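Local atomic coordinates of TCR alpha chain (Gallus gallus, PDB entry 6LIR), a protein that forms the alpha subunit of the chicken alpha-beta T-cell receptor, which presumably recognises peptide antigens presented by MHC molecules. Residues A[133-138]-A[164-169]; A[113-118]-A[182-187]; A[10-15]-A[107-112]; A[141-146]-A[169-174]; A[127-132]-A[176-181]. All blocks are in the same frame, centred on the assembly; numbering follows the deposited sequence.

Contact 1: residues A[133-138]-A[164-169]; sequences ITDYSP and EASYLS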
# COMPACT_ATOMS: atom_id res chain seq x y z
N ILE A 133 5.98 -19.66 6.38
CA ILE A 133 7.08 -19.50 7.32
C ILE A 133 6.73 -18.40 8.30
O ILE A 133 6.44 -17.27 7.89
CB ILE A 133 8.41 -19.21 6.59
CG1 ILE A 133 8.67 -20.23 5.49
CG2 ILE A 133 9.56 -19.19 7.59
CD1 ILE A 133 8.27 -19.76 4.10
N THR A 134 6.77 -18.70 9.60
CA THR A 134 6.32 -17.77 10.62
C THR A 134 7.39 -17.54 11.68
O THR A 134 8.34 -18.31 11.82
CB THR A 134 5.05 -18.27 11.32
OG1 THR A 134 5.38 -19.34 12.21
CG2 THR A 134 4.04 -18.77 10.32
N ASP A 135 7.17 -16.47 12.46
CA ASP A 135 7.90 -16.19 13.69
C ASP A 135 9.42 -16.33 13.54
O ASP A 135 10.11 -16.87 14.40
CB ASP A 135 7.38 -17.06 14.83
CG ASP A 135 5.87 -17.04 14.92
OD1 ASP A 135 5.31 -15.97 15.22
OD2 ASP A 135 5.23 -18.09 14.66
N TYR A 136 9.94 -15.81 12.43
CA TYR A 136 11.36 -15.85 12.13
C TYR A 136 11.96 -14.46 12.25
O TYR A 136 11.25 -13.46 12.44
CB TYR A 136 11.60 -16.40 10.72
CG TYR A 136 10.90 -15.60 9.63
CD1 TYR A 136 11.53 -14.52 9.03
CD2 TYR A 136 9.62 -15.93 9.22
CE1 TYR A 136 10.90 -13.79 8.03
CE2 TYR A 136 8.98 -15.20 8.23
CZ TYR A 136 9.62 -14.14 7.64
OH TYR A 136 8.98 -13.42 6.65
N SER A 137 13.28 -14.40 12.13
CA SER A 137 13.98 -13.12 12.09
C SER A 137 14.40 -12.85 10.66
O SER A 137 15.12 -13.67 10.07
CB SER A 137 15.20 -13.17 13.00
OG SER A 137 16.06 -12.07 12.78
N PRO A 138 13.95 -11.74 10.06
CA PRO A 138 14.14 -11.55 8.60
C PRO A 138 15.58 -11.68 8.13
O PRO A 138 15.82 -12.26 7.06
CB PRO A 138 13.59 -10.14 8.36
CG PRO A 138 13.50 -9.50 9.72
CD PRO A 138 13.24 -10.61 10.67
N GLU A 164 1.52 -8.63 20.02
CA GLU A 164 2.79 -9.17 19.57
C GLU A 164 2.90 -9.10 18.06
O GLU A 164 1.92 -9.29 17.34
CB GLU A 164 2.99 -10.62 20.01
CG GLU A 164 2.27 -11.03 21.27
CD GLU A 164 2.32 -12.53 21.48
OE1 GLU A 164 2.83 -13.24 20.59
OE2 GLU A 164 1.86 -13.00 22.54
N ALA A 165 4.12 -8.90 17.58
CA ALA A 165 4.40 -8.82 16.15
C ALA A 165 5.13 -10.08 15.69
O ALA A 165 5.89 -10.69 16.45
CB ALA A 165 5.24 -7.58 15.81
N SER A 166 4.90 -10.45 14.44
CA SER A 166 5.52 -11.65 13.89
C SER A 166 5.62 -11.50 12.39
O SER A 166 4.71 -10.96 11.75
CB SER A 166 4.73 -12.91 14.25
OG SER A 166 3.39 -12.84 13.79
N TYR A 167 6.71 -12.00 11.83
CA TYR A 167 6.91 -11.98 10.39
C TYR A 167 6.28 -13.23 9.79
O TYR A 167 6.20 -14.28 10.42
CB TYR A 167 8.40 -11.96 10.05
CG TYR A 167 9.05 -10.60 10.11
CD1 TYR A 167 9.43 -10.04 11.33
CD2 TYR A 167 9.29 -9.87 8.95
CE1 TYR A 167 10.03 -8.79 11.38
CE2 TYR A 167 9.89 -8.63 8.99
CZ TYR A 167 10.26 -8.09 10.21
OH TYR A 167 10.85 -6.85 10.26
N LEU A 168 5.84 -13.10 8.54
CA LEU A 168 5.26 -14.21 7.80
C LEU A 168 5.76 -14.12 6.36
O LEU A 168 5.75 -13.04 5.77
CB LEU A 168 3.73 -14.17 7.81
CG LEU A 168 2.97 -13.97 9.12
CD1 LEU A 168 1.50 -13.70 8.85
CD2 LEU A 168 3.14 -15.19 10.02
N SER A 169 6.18 -15.26 5.83
CA SER A 169 6.55 -15.38 4.43
C SER A 169 5.74 -16.52 3.83
O SER A 169 5.44 -17.51 4.51
CB SER A 169 8.05 -15.63 4.25
OG SER A 169 8.77 -14.41 4.29
O HOH W 1 9.02 -13.05 13.39

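Contact 2: residues A[113-118]-A[182-187]; sequences PSPSVY and AKHEGF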
# COMPACT_ATOMS: atom_id res chain seq x y z
N PRO A 113 12.83 -14.92 17.91
CA PRO A 113 12.60 -15.86 16.82
C PRO A 113 12.26 -17.24 17.36
O PRO A 113 12.74 -17.67 18.42
CB PRO A 113 13.94 -15.88 16.07
CG PRO A 113 14.67 -14.66 16.55
CD PRO A 113 14.22 -14.43 17.95
N SER A 114 11.43 -17.92 16.60
CA SER A 114 11.05 -19.31 16.79
C SER A 114 10.55 -19.78 15.44
O SER A 114 9.36 -20.07 15.28
CB SER A 114 9.99 -19.46 17.88
OG SER A 114 10.02 -20.76 18.43
N PRO A 115 11.43 -19.82 14.44
CA PRO A 115 10.98 -20.06 13.07
C PRO A 115 10.27 -21.39 12.94
O PRO A 115 10.72 -22.41 13.47
CB PRO A 115 12.27 -20.03 12.25
CG PRO A 115 13.39 -20.15 13.22
CD PRO A 115 12.88 -19.98 14.61
N SER A 116 9.14 -21.38 12.23
CA SER A 116 8.41 -22.60 11.92
C SER A 116 7.93 -22.51 10.48
O SER A 116 7.71 -21.43 9.95
CB SER A 116 7.22 -22.81 12.85
OG SER A 116 7.63 -22.80 14.20
N VAL A 117 7.81 -23.68 9.86
CA VAL A 117 7.38 -23.79 8.48
C VAL A 117 6.19 -24.75 8.44
O VAL A 117 6.18 -25.75 9.17
CB VAL A 117 8.54 -24.26 7.57
CG1 VAL A 117 8.04 -24.57 6.20
CG2 VAL A 117 9.60 -23.17 7.48
N TYR A 118 5.20 -24.45 7.60
CA TYR A 118 4.00 -25.26 7.53
C TYR A 118 3.50 -25.32 6.10
O TYR A 118 3.67 -24.38 5.32
CB TYR A 118 2.86 -24.71 8.41
CG TYR A 118 3.23 -24.38 9.83
CD1 TYR A 118 3.29 -25.36 10.81
CD2 TYR A 118 3.51 -23.07 10.20
CE1 TYR A 118 3.62 -25.05 12.11
CE2 TYR A 118 3.84 -22.75 11.50
CZ TYR A 118 3.89 -23.74 12.45
OH TYR A 118 4.23 -23.42 13.75
N ALA A 182 12.89 -23.97 4.69
CA ALA A 182 13.80 -22.84 4.82
C ALA A 182 14.94 -23.22 5.74
O ALA A 182 14.88 -24.23 6.45
CB ALA A 182 13.09 -21.59 5.34
N LYS A 183 16.00 -22.42 5.72
CA LYS A 183 17.09 -22.54 6.68
C LYS A 183 17.21 -21.25 7.47
O LYS A 183 17.11 -20.16 6.91
CB LYS A 183 18.42 -22.88 5.99
CG LYS A 183 18.36 -24.19 5.22
CD LYS A 183 19.18 -24.14 3.95
CE LYS A 183 20.64 -24.40 4.26
NZ LYS A 183 21.42 -24.73 3.04
N HIS A 184 17.42 -21.38 8.78
CA HIS A 184 17.41 -20.23 9.68
C HIS A 184 18.54 -20.38 10.69
O HIS A 184 18.64 -21.41 11.37
CB HIS A 184 16.06 -20.11 10.41
CG HIS A 184 15.87 -18.80 11.11
ND1 HIS A 184 16.55 -18.46 12.26
CD2 HIS A 184 15.05 -17.75 10.84
CE1 HIS A 184 16.17 -17.26 12.66
NE2 HIS A 184 15.26 -16.81 11.82
N GLU A 185 19.40 -19.36 10.75
CA GLU A 185 20.53 -19.32 11.66
C GLU A 185 20.12 -19.71 13.07
O GLU A 185 19.24 -19.08 13.68
CB GLU A 185 21.14 -17.92 11.66
CG GLU A 185 22.43 -17.78 12.45
CD GLU A 185 23.25 -16.58 12.00
OE1 GLU A 185 24.26 -16.79 11.29
OE2 GLU A 185 22.89 -15.44 12.35
N GLY A 186 20.75 -20.76 13.60
CA GLY A 186 20.49 -21.22 14.94
C GLY A 186 19.34 -22.20 15.06
O GLY A 186 18.98 -22.56 16.19
N PHE A 187 18.74 -22.61 13.95
CA PHE A 187 17.66 -23.59 13.98
C PHE A 187 17.83 -24.70 12.95
O PHE A 187 17.02 -25.63 12.93
CB PHE A 187 16.31 -22.89 13.80
CG PHE A 187 15.94 -22.01 14.96
CD1 PHE A 187 15.15 -22.50 15.99
CD2 PHE A 187 16.40 -20.70 15.04
CE1 PHE A 187 14.81 -21.69 17.07
CE2 PHE A 187 16.07 -19.90 16.11
CZ PHE A 187 15.28 -20.39 17.13

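Contact 3: residues A[10-15]-A[107-112]; sequences TSEGTG and VQPHIT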
# COMPACT_ATOMS: atom_id res chain seq x y z
N THR A 10 14.31 1.23 10.10
CA THR A 10 14.61 1.44 11.50
C THR A 10 13.87 0.39 12.31
O THR A 10 12.88 -0.18 11.85
CB THR A 10 14.23 2.85 11.97
OG1 THR A 10 14.80 3.09 13.26
CG2 THR A 10 12.72 3.00 12.05
N SER A 11 14.37 0.13 13.51
CA SER A 11 13.70 -0.77 14.42
C SER A 11 12.71 0.02 15.27
O SER A 11 12.88 1.22 15.50
CB SER A 11 14.70 -1.50 15.32
OG SER A 11 15.24 -0.62 16.29
N GLU A 12 11.67 -0.67 15.72
CA GLU A 12 10.64 -0.06 16.56
C GLU A 12 11.27 0.64 17.76
O GLU A 12 12.13 0.08 18.44
CB GLU A 12 9.65 -1.13 17.03
CG GLU A 12 8.31 -0.59 17.49
CD GLU A 12 7.24 -1.66 17.50
OE1 GLU A 12 7.59 -2.85 17.60
OE2 GLU A 12 6.04 -1.31 17.40
N GLY A 13 10.88 1.89 17.97
CA GLY A 13 11.40 2.69 19.06
C GLY A 13 12.73 3.37 18.79
O GLY A 13 13.13 4.23 19.59
N THR A 14 13.42 3.04 17.71
CA THR A 14 14.67 3.69 17.34
C THR A 14 14.37 4.81 16.35
O THR A 14 13.90 4.55 15.24
CB THR A 14 15.65 2.68 16.75
OG1 THR A 14 15.99 1.70 17.73
CG2 THR A 14 16.91 3.38 16.29
N GLY A 15 14.62 6.05 16.77
CA GLY A 15 14.34 7.20 15.93
C GLY A 15 15.10 7.16 14.61
O GLY A 15 16.16 6.55 14.49
N VAL A 107 9.69 -0.17 9.27
CA VAL A 107 9.90 -0.20 10.72
C VAL A 107 9.83 -1.65 11.16
O VAL A 107 8.78 -2.30 11.04
CB VAL A 107 8.85 0.65 11.46
CG1 VAL A 107 9.05 0.53 12.97
CG2 VAL A 107 8.94 2.10 11.02
N GLN A 108 10.94 -2.16 11.69
CA GLN A 108 11.06 -3.56 12.06
C GLN A 108 10.74 -3.74 13.53
O GLN A 108 11.48 -3.21 14.38
CB GLN A 108 12.45 -4.08 11.75
CG GLN A 108 12.75 -4.20 10.27
CD GLN A 108 14.11 -3.64 9.90
OE1 GLN A 108 14.26 -2.97 8.88
NE2 GLN A 108 15.10 -3.93 10.73
N PRO A 109 9.70 -4.48 13.88
CA PRO A 109 9.40 -4.74 15.29
C PRO A 109 10.46 -5.64 15.91
O PRO A 109 11.18 -6.36 15.23
CB PRO A 109 8.03 -5.43 15.26
CG PRO A 109 7.50 -5.20 13.87
CD PRO A 109 8.69 -5.07 12.98
N HIS A 110 10.55 -5.57 17.23
CA HIS A 110 11.46 -6.45 17.96
C HIS A 110 10.78 -7.79 18.12
O HIS A 110 9.60 -7.87 18.46
CB HIS A 110 11.83 -5.89 19.33
CG HIS A 110 13.05 -6.53 19.92
ND1 HIS A 110 13.11 -6.99 21.22
CD2 HIS A 110 14.27 -6.80 19.38
CE1 HIS A 110 14.30 -7.51 21.45
NE2 HIS A 110 15.02 -7.41 20.35
N ILE A 111 11.51 -8.85 17.82
CA ILE A 111 10.92 -10.18 17.74
C ILE A 111 11.84 -11.15 18.44
O ILE A 111 13.07 -10.99 18.42
CB ILE A 111 10.68 -10.62 16.27
CG1 ILE A 111 11.97 -10.54 15.46
CG2 ILE A 111 9.56 -9.81 15.64
CD1 ILE A 111 12.60 -11.90 15.19
N THR A 112 11.25 -12.15 19.07
CA THR A 112 11.99 -13.28 19.55
C THR A 112 11.78 -14.39 18.54
O THR A 112 10.64 -14.79 18.30
CB THR A 112 11.47 -13.73 20.90
OG1 THR A 112 10.13 -14.21 20.76
CG2 THR A 112 11.48 -12.54 21.87

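Contact 4: residues A[141-146]-A[169-174]; sequences LDLSSV and STYWAK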
# COMPACT_ATOMS: atom_id res chain seq x y z
N LEU A 141 16.61 -15.59 8.08
CA LEU A 141 15.87 -16.58 7.31
C LEU A 141 16.45 -16.68 5.90
O LEU A 141 16.75 -15.67 5.27
CB LEU A 141 14.39 -16.23 7.24
CG LEU A 141 13.52 -17.24 6.48
CD1 LEU A 141 13.21 -18.45 7.35
CD2 LEU A 141 12.23 -16.59 5.99
N ASP A 142 16.59 -17.91 5.42
CA ASP A 142 17.15 -18.17 4.10
C ASP A 142 16.06 -18.78 3.23
O ASP A 142 15.68 -19.94 3.43
CB ASP A 142 18.37 -19.07 4.16
CG ASP A 142 19.05 -19.22 2.81
OD1 ASP A 142 19.48 -18.19 2.25
OD2 ASP A 142 19.15 -20.36 2.32
N LEU A 143 15.58 -18.01 2.27
CA LEU A 143 14.62 -18.45 1.27
C LEU A 143 15.26 -18.28 -0.10
O LEU A 143 14.65 -17.79 -1.06
CB LEU A 143 13.30 -17.69 1.38
CG LEU A 143 12.05 -18.56 1.31
CD1 LEU A 143 12.23 -19.85 2.10
CD2 LEU A 143 10.83 -17.80 1.81
N SER A 144 16.54 -18.67 -0.17
CA SER A 144 17.34 -18.52 -1.38
C SER A 144 16.75 -19.29 -2.54
O SER A 144 16.76 -18.80 -3.68
CB SER A 144 18.77 -19.00 -1.11
OG SER A 144 18.74 -20.22 -0.38
N SER A 145 16.22 -20.47 -2.29
CA SER A 145 15.71 -21.32 -3.35
C SER A 145 14.32 -20.94 -3.84
O SER A 145 13.69 -21.73 -4.56
CB SER A 145 15.71 -22.76 -2.86
OG SER A 145 14.79 -23.54 -3.61
N VAL A 146 13.80 -19.77 -3.47
CA VAL A 146 12.49 -19.33 -3.95
C VAL A 146 12.59 -17.86 -4.32
O VAL A 146 13.07 -17.04 -3.53
CB VAL A 146 11.36 -19.54 -2.92
CG1 VAL A 146 9.99 -19.58 -3.61
CG2 VAL A 146 11.57 -20.81 -2.11
N SER A 169 6.18 -15.26 5.83
CA SER A 169 6.55 -15.38 4.43
C SER A 169 5.74 -16.52 3.83
O SER A 169 5.44 -17.51 4.51
CB SER A 169 8.05 -15.63 4.25
OG SER A 169 8.77 -14.41 4.29
N THR A 170 5.37 -16.38 2.56
CA THR A 170 4.60 -17.43 1.90
C THR A 170 5.04 -17.58 0.45
O THR A 170 5.51 -16.63 -0.18
CB THR A 170 3.08 -17.14 1.90
OG1 THR A 170 2.85 -15.81 1.42
CG2 THR A 170 2.49 -17.31 3.29
N TYR A 171 4.87 -18.79 -0.07
CA TYR A 171 5.02 -19.08 -1.48
C TYR A 171 4.19 -20.32 -1.79
O TYR A 171 3.97 -21.17 -0.92
CB TYR A 171 6.49 -19.27 -1.90
CG TYR A 171 7.25 -20.43 -1.29
CD1 TYR A 171 7.19 -21.70 -1.85
CD2 TYR A 171 8.07 -20.24 -0.18
CE1 TYR A 171 7.89 -22.76 -1.30
CE2 TYR A 171 8.78 -21.30 0.37
CZ TYR A 171 8.69 -22.55 -0.20
OH TYR A 171 9.40 -23.60 0.35
N TRP A 172 3.68 -20.39 -3.02
CA TRP A 172 2.72 -21.40 -3.40
C TRP A 172 3.08 -21.96 -4.77
O TRP A 172 3.73 -21.30 -5.58
CB TRP A 172 1.30 -20.83 -3.44
CG TRP A 172 1.16 -19.77 -4.49
CD1 TRP A 172 1.44 -18.44 -4.36
CD2 TRP A 172 0.74 -19.96 -5.85
NE1 TRP A 172 1.20 -17.79 -5.55
CE2 TRP A 172 0.77 -18.70 -6.47
CE3 TRP A 172 0.32 -21.07 -6.59
CZ2 TRP A 172 0.41 -18.52 -7.81
CZ3 TRP A 172 -0.03 -20.89 -7.91
CH2 TRP A 172 0.01 -19.63 -8.51
N ALA A 173 2.64 -23.20 -5.02
CA ALA A 173 2.92 -23.88 -6.27
C ALA A 173 1.99 -25.07 -6.38
O ALA A 173 1.36 -25.48 -5.39
CB ALA A 173 4.38 -24.33 -6.36
N LYS A 174 1.86 -25.59 -7.60
CA LYS A 174 1.18 -26.87 -7.80
C LYS A 174 1.71 -27.89 -6.79
O LYS A 174 2.91 -27.95 -6.52
CB LYS A 174 1.38 -27.37 -9.23
CG LYS A 174 0.78 -26.47 -10.31
CD LYS A 174 1.67 -26.44 -11.55
CE LYS A 174 1.27 -25.36 -12.54
NZ LYS A 174 2.40 -24.43 -12.85

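Contact 5: residues A[127-132]-A[176-181]; sequences NLEMCL and DEMQCG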
# COMPACT_ATOMS: atom_id res chain seq x y z
N ASN A 127 -5.41 -28.93 -5.72
CA ASN A 127 -4.15 -29.26 -6.37
C ASN A 127 -3.15 -28.12 -6.22
O ASN A 127 -2.31 -27.89 -7.09
CB ASN A 127 -4.36 -29.63 -7.84
CG ASN A 127 -4.93 -28.49 -8.67
OD1 ASN A 127 -4.26 -27.49 -8.91
ND2 ASN A 127 -6.16 -28.65 -9.13
N LEU A 128 -3.20 -27.44 -5.08
CA LEU A 128 -2.37 -26.29 -4.77
C LEU A 128 -1.96 -26.38 -3.31
O LEU A 128 -2.74 -26.82 -2.46
CB LEU A 128 -3.11 -24.97 -5.01
CG LEU A 128 -2.78 -24.16 -6.27
CD1 LEU A 128 -3.27 -24.85 -7.52
CD2 LEU A 128 -3.39 -22.77 -6.16
N GLU A 129 -0.73 -25.98 -3.02
CA GLU A 129 -0.20 -25.98 -1.66
C GLU A 129 0.48 -24.65 -1.38
O GLU A 129 1.13 -24.08 -2.26
CB GLU A 129 0.80 -27.13 -1.45
CG GLU A 129 0.43 -28.07 -0.32
CD GLU A 129 1.42 -29.20 -0.15
OE1 GLU A 129 0.99 -30.37 -0.04
OE2 GLU A 129 2.64 -28.92 -0.12
N MET A 130 0.30 -24.16 -0.15
CA MET A 130 0.88 -22.89 0.27
C MET A 130 1.86 -23.14 1.40
O MET A 130 1.54 -23.82 2.38
CB MET A 130 -0.21 -21.91 0.72
CG MET A 130 0.30 -20.59 1.28
SD MET A 130 0.91 -19.45 0.01
CE MET A 130 -0.62 -19.01 -0.81
N CYS A 131 3.06 -22.59 1.26
CA CYS A 131 4.09 -22.73 2.28
C CYS A 131 4.11 -21.50 3.17
O CYS A 131 4.24 -20.38 2.68
CB CYS A 131 5.46 -22.96 1.64
SG CYS A 131 6.81 -23.44 2.74
N LEU A 132 3.99 -21.71 4.47
CA LEU A 132 3.96 -20.62 5.43
C LEU A 132 5.16 -20.71 6.37
O LEU A 132 5.32 -21.70 7.08
CB LEU A 132 2.65 -20.66 6.22
CG LEU A 132 2.47 -19.64 7.34
CD1 LEU A 132 2.38 -18.20 6.83
CD2 LEU A 132 1.25 -19.98 8.20
N ASP A 176 2.35 -31.16 -6.50
CA ASP A 176 3.45 -32.06 -6.83
C ASP A 176 4.81 -31.36 -6.84
O ASP A 176 5.82 -31.94 -6.42
CB ASP A 176 3.19 -32.74 -8.18
CG ASP A 176 2.77 -31.75 -9.25
OD1 ASP A 176 3.60 -30.92 -9.66
OD2 ASP A 176 1.60 -31.82 -9.69
N GLU A 177 4.86 -30.11 -7.32
CA GLU A 177 6.11 -29.38 -7.47
C GLU A 177 6.40 -28.46 -6.30
O GLU A 177 7.04 -27.41 -6.48
CB GLU A 177 6.16 -28.60 -8.79
CG GLU A 177 4.87 -28.03 -9.26
CD GLU A 177 4.94 -27.69 -10.73
OE1 GLU A 177 4.13 -28.23 -11.50
OE2 GLU A 177 5.82 -26.88 -11.12
N MET A 178 5.95 -28.80 -5.11
CA MET A 178 6.08 -27.91 -3.97
C MET A 178 6.97 -28.58 -2.93
O MET A 178 6.78 -29.75 -2.60
CB MET A 178 4.72 -27.58 -3.35
CG MET A 178 4.76 -27.25 -1.86
SD MET A 178 5.70 -25.76 -1.49
CE MET A 178 4.68 -24.51 -2.26
N GLN A 179 7.94 -27.82 -2.42
CA GLN A 179 8.83 -28.28 -1.37
C GLN A 179 8.93 -27.14 -0.37
O GLN A 179 9.61 -26.14 -0.63
CB GLN A 179 10.20 -28.67 -1.92
CG GLN A 179 11.20 -29.10 -0.86
CD GLN A 179 12.40 -29.82 -1.43
OE1 GLN A 179 12.38 -30.28 -2.57
NE2 GLN A 179 13.47 -29.91 -0.64
N CYS A 180 8.26 -27.29 0.77
CA CYS A 180 8.13 -26.25 1.78
C CYS A 180 9.30 -26.37 2.73
O CYS A 180 9.38 -27.33 3.50
CB CYS A 180 6.82 -26.46 2.52
SG CYS A 180 6.14 -25.18 3.54
N GLY A 181 10.20 -25.39 2.70
CA GLY A 181 11.26 -25.38 3.67
C GLY A 181 11.91 -24.02 3.79
O GLY A 181 11.58 -23.06 3.08

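Contact 1: residues A[133-138]-A[164-169]
The Tyr136 ring carries the CB of Tyr167 on one face, 3.5 Å above its plane and displaced toward the rim, while Ile133 O, Thr134 N, Pro138 CA and Leu168 C lie at its edge in plane. The Tyr167 ring is covered on one face by Pro138, whose CD sits 3.8 Å from the ring centroid, close to the normal. Both are CH-pi contacts, and the two rings themselves meet obliquely, with planes at 49°.

These groups fold over the end of an antiparallel pair in the immunoglobulin-like constant domain. Ile133 and Ser169 form the hydrogen-bonded pair: Ile133 N reaches Ser169 O at 2.9 Å with a nearly straight N-H (176°), and Ser169 N returns the bond to Ile133 O at 2.9 Å. Thr134 and Leu168 follow as the non-hydrogen-bonded pair, their methyls CG2 and CD2 touching on the face that packs on Arg186 and Arg184 of the TCR beta chain. Beyond it the regular pairing ends: Asp135 N still meets Tyr167 O at 3.1 Å, but with a clearly bent N-H. Arg186 of the beta chain also binds Asp135 OD1 and Ser166 OG, tying this end of the pair to the heterodimer.

On the core side, the crowded first torsion of Tyr136 (chi1 58°) lays its ring back across the strands. Ser169 OG donates to Tyr136 OH at 2.6 Å, and that hydroxyl is also bonded to Glu151 OE1. Beyond the rings, one water donates to Tyr136 O and accepts from Tyr167 N, the latter at 3.0 Å.

Contact 2: residues A[113-118]-A[182-187]
Pro115 is the wedge of this contact, its ring edge set against two aromatic faces at about right angles. CG lies over the His184 ring, 3.6 Å from its centroid and somewhat off centre; CD lies over the middle of the Phe187 ring, 3.3 Å from its centroid and only 4° off the normal. In the immunoglobulin-like constant domain this joins the start of strand 116-121, in one sheet of the sandwich, to the end of strand 181-184 in the other. Deeper in the core, Val117 CG2 meets Ala182 CB more loosely, at 4.4 Å. No hydrogen bond crosses between the segments, so the fit rests on apolar and CH-pi packing.

The rings owe their places to the turn that carries them. Phe187 N bonds back to His184 O at 2.8 Å, which brings both side chains to the same proline. With CG anti to the backbone N (chi1 -167°), the His184 ring is held by both nitrogens: NE2 is bonded to the backbone N of Ser137, and ND1 donates within the turn, a pattern consistent with a neutral ring protonated at ND1. That ND1 reaches Glu185 O at 3.1 Å, with the oxygen near the ring plane.

Contact 3: residues A[10-15]-A[107-112]
Thr10 lies alongside Val107, the two side chains pointing the same way, with CG2 of Thr10 4.0 Å from CG2 of Val107. The methyl of Thr10 takes the crowded position between backbone N and carbonyl carbon, which leaves OG1 anti to the N (chi1 -168°) and turned to its own segment, where it donates to Thr14 O at 2.6 Å.

The backbones run parallel, pairing Thr10 with Val107 and Ser11 with Gln108. Gln108 N donates to Thr10 O at 2.8 Å, in the carbonyl plane and nearly straight. Glu12 N continues the ladder to Gln108 O at 2.9 Å, but from 43° above the carbonyl plane, as the first segment leaves the strand for a type II turn. Thr14 N closes that turn on Ser11 O, and Gly13 occupies its positive-phi position. Such a parallel pairing of the N-terminal strand with the last strand is a hallmark of V-set immunoglobulin domains.

Glu12, its chain extended, reaches along the start of the linker to the constant domain, putting OE1 3.5 Å from Pro109 CB. The proline itself packs on Ala165 and Tyr167 of that second domain. Main-chain hydrogen bonds therefore carry the pairing, and the side chains add modest apolar contact; the threonine hydroxyl is spent on stabilising the turn, not on binding the neighbouring strand.

Contact 4: residues A[141-146]-A[169-174]
Apolar packing across the core of the immunoglobulin-like sandwich makes up this contact, which brings the short strand 141-142 and the turn after it over strand 164-174 of the opposing sheet. No hydrogen bond crosses between the segments, and the nearest CA atoms, those of Val146 and Tyr171, are 7.9 Å apart, so side chains alone bridge the gap.

The CH-pi component belongs to Val146. Both its methyls lie over one face of the Tyr171 ring: CG2 lies 3.9 Å from the centroid, 17° off the normal, while CG1 sits nearer the root of the ring, 3.7 Å from Tyr171 CG. Tyr171 offers this face because its CG takes the crowded position between backbone N and carbonyl carbon (chi1 64°).

Aliphatic contacts fill in beside it. Leu143 CD1 approaches Tyr171 CE2 obliquely at 4.1 Å, and Leu143 CD2 also reaches Ser169 CB. Leu141, farther along, brings CD2 only to the neighbourhood of the Ser169 hydroxyl, whose hydrogen-bond partner is Tyr136.

Polar bonds position these groups from outside the interface. Tyr171 OH is bonded to both Gln179 O and Gly181 N, fixing the far end of the ring against the chain leading into strand 181-184. On the other segment, Val146 N closes a type I turn on Leu143 O at 3.2 Å, which presents Leu143 and Val146 to the same ring. At the head of that turn Ser144 OG donates to Asp142 OD2 at 2.7 Å, arriving 36° out of the carboxylate plane.

Contact 5: residues A[127-132]-A[176-181]
A covalent cross-link between the two sheets of the constant domain defines this contact: strand 128-134 of one sheet is joined to the chain entering strand 181-184 of the other. Cys131 SG and Cys180 SG are bonded at 2.0 Å, with the CB-SG-SG-CB torsion at 94°, close to the relaxed right angle. Both sulphurs stand anti to their backbone N, and the CA atoms of Cys131 and Cys180 are 5.4 Å apart. The connected parts run nearly parallel, at 18°, yet share no hydrogen bond; each has its backbone partner on its own side, Cys131 bonding to Tyr171 of strand 164-174 and Cys180 to Gly192, next to strand 188-191. Val117 packs on both cysteines.

Met178 fills the interface beside the bridge. Its chain, bent at chi2 and chi3, folds back toward strand 128-134 and brings SD to 4.2 Å from Cys131 CB, with CE 3.6 Å from Glu129 O. CG lies against the carboxylate of Glu129, 3.2 Å from OE2, an apolar flank to a charged group. That carboxylate is buried, and its principal partner comes from strand 116-121: Arg119 NH1 forms a salt bridge with OE2, which probably keeps the glutamate ionised.

On the other side of strand 128-134, Leu128, Met130 and Leu132 pack on the TCR beta chain, so the strand serves both the core and the heterodimer. The disulfide itself, joining the domain's second strand to the start of its sixth, in the opposite sheet, is the canonical intersheet bridge of immunoglobulin domains.

Overall arrangement
Along the chain contact 3 closes first, pairing the outer strand 7-11 of the variable domain with strand 97-108; its second segment runs on through the linker into contact 2. The other four belong to the constant domain, where contact 2 encloses contacts 1, 4 and 5 in sequence. Contact 1 pairs neighbouring strands within one sheet, whereas contacts 2, 4 and 5 bridge that sheet to the strand 141-142, 181-184 and 188-191 sheet. Contact 1 shares Ser169 with contact 4. The centres of contacts 4 and 5 are about 9 Å apart, against about 31 Å for contacts 3 and 5. Contacts 1 and 3 touch through Tyr167 and Pro109, linking the two domains.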